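Side-chain contact in diol-dehydratase (Roseburia inulinivorans, PDB 5I2A), which probably dehydrates 1,2-propanediol by glycyl-radical chemistry, as a B12-independent lyase of the pyruvate formate-lyase-like family: residues A[820-823]-A[829-832]. Sequence-based numbering, arbitrary orientation.
Sequences ALFT and LQDD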
loop_
_atom_site.group_PDB
_atom_site.type_symbol
_atom_site.label_atom_id
_atom_site.label_comp_id
_atom_site.label_asym_id
_atom_site.label_seq_id
_atom_site.Cartn_x
_atom_site.Cartn_y
_atom_site.Cartn_z
ATOM N N ALA A 820 15.816 -2.660 -37.074
ATOM C CA ALA A 820 17.049 -2.248 -36.441
ATOM C C ALA A 820 18.177 -2.133 -37.464
ATOM O O ALA A 820 18.098 -2.691 -38.565
ATOM C CB ALA A 820 17.422 -3.228 -35.337
ATOM N N LEU A 821 19.210 -1.384 -37.104
ATOM C CA LEU A 821 20.406 -1.310 -37.927
ATOM C C LEU A 821 21.150 -2.643 -37.813
ATOM O O LEU A 821 21.520 -3.067 -36.716
ATOM C CB LEU A 821 21.283 -0.127 -37.495
ATOM C CG LEU A 821 20.703 1.240 -37.883
ATOM C CD1 LEU A 821 21.328 2.345 -37.068
ATOM C CD2 LEU A 821 20.928 1.485 -39.386
ATOM N N PHE A 822 21.322 -3.310 -38.946
ATOM C CA PHE A 822 21.913 -4.653 -38.998
ATOM C C PHE A 822 23.275 -4.741 -38.330
ATOM O O PHE A 822 23.563 -5.710 -37.619
ATOM C CB PHE A 822 22.042 -5.124 -40.450
ATOM C CG PHE A 822 22.468 -6.564 -40.591
ATOM C CD1 PHE A 822 21.608 -7.594 -40.266
ATOM C CD2 PHE A 822 23.736 -6.882 -41.040
ATOM C CE1 PHE A 822 21.994 -8.923 -40.395
ATOM C CE2 PHE A 822 24.130 -8.201 -41.175
ATOM C CZ PHE A 822 23.261 -9.225 -40.850
ATOM N N THR A 823 24.120 -3.740 -38.564
ATOM C CA THR A 823 25.465 -3.803 -38.015
ATOM C C THR A 823 25.501 -3.371 -36.544
ATOM O O THR A 823 26.567 -3.329 -35.963
ATOM C CB THR A 823 26.489 -2.946 -38.821
ATOM O OG1 THR A 823 26.127 -1.564 -38.775
ATOM C CG2 THR A 823 26.561 -3.401 -40.277
ATOM N N LEU A 829 22.534 -12.886 -33.435
ATOM C CA LEU A 829 21.231 -12.401 -33.895
ATOM C C LEU A 829 21.240 -12.205 -35.415
ATOM O O LEU A 829 20.297 -12.578 -36.099
ATOM C CB LEU A 829 20.850 -11.104 -33.177
ATOM C CG LEU A 829 19.526 -10.459 -33.600
ATOM C CD1 LEU A 829 18.366 -11.439 -33.503
ATOM C CD2 LEU A 829 19.267 -9.247 -32.736
ATOM N N GLN A 830 22.319 -11.626 -35.935
ATOM C CA GLN A 830 22.494 -11.524 -37.386
ATOM C C GLN A 830 22.365 -12.884 -38.056
ATOM O O GLN A 830 21.683 -13.016 -39.063
ATOM C CB GLN A 830 23.857 -10.930 -37.735
ATOM C CG GLN A 830 24.056 -9.463 -37.378
ATOM C CD GLN A 830 25.453 -8.996 -37.768
ATOM O OE1 GLN A 830 26.337 -9.818 -37.980
ATOM N NE2 GLN A 830 25.655 -7.686 -37.856
ATOM N N ASP A 831 23.026 -13.895 -37.496
ATOM C CA ASP A 831 22.951 -15.239 -38.067
ATOM C C ASP A 831 21.524 -15.784 -38.062
ATOM O O ASP A 831 21.127 -16.473 -38.990
ATOM C CB ASP A 831 23.857 -16.218 -37.317
ATOM C CG ASP A 831 25.344 -15.957 -37.554
ATOM O OD1 ASP A 831 25.695 -15.172 -38.464
ATOM O OD2 ASP A 831 26.157 -16.569 -36.835
ATOM N N ASP A 832 20.769 -15.501 -37.000
ATOM C CA ASP A 832 19.393 -15.968 -36.929
ATOM C C ASP A 832 18.581 -15.359 -38.073
ATOM O O ASP A 832 17.811 -16.039 -38.733
ATOM C CB ASP A 832 18.749 -15.625 -35.579
ATOM C CG ASP A 832 17.424 -16.356 -35.367
ATOM O OD1 ASP A 832 17.403 -17.589 -35.510
ATOM O OD2 ASP A 832 16.407 -15.702 -35.068
#
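Phe-822 turns CG opposite its own backbone N (chi1 -172°), while Gln-830 sets CG beside its N and runs on fully extended; the glutamine thereby lies over one face of the phenyl ring. The contact lies in the C-terminal part of the chain, where it ties the end of the β-hairpin 812-814/819-821, whose turn carries the predicted glycyl-radical site Gly-817 (no radical is present in this structure), to helix 827-835. Three measurements define it. First, Gln-830 CG sits over the face of the Phe-822 ring, 3.5 Å above its plane and 3.9 Å from its centroid, a CH-pi contact. Gln-830 CB adds to this, 3.6 Å from Phe-822 CZ. Second, the amide plane is only 5° from the ring plane, so the carboxamide stacks flat, with Gln-830 CD 3.7 Å from Phe-822 CE2. The amide rotation is fixed from both ends: NE2 donates to the backbone carbonyl of Phe-822, and OE1 accepts from Gln-802 NE2, so both polar atoms of this buried amide are satisfied. Gln-802 belongs to helix 795-803, whose Leu-798 and Ala-801 also touch the Phe-822 side chain. Third, the bond from Gln-830 NE2 to Phe-822 O is 2.9 Å long and nearly straight at the hydrogen (170°), although the donor stands above the carbonyl plane.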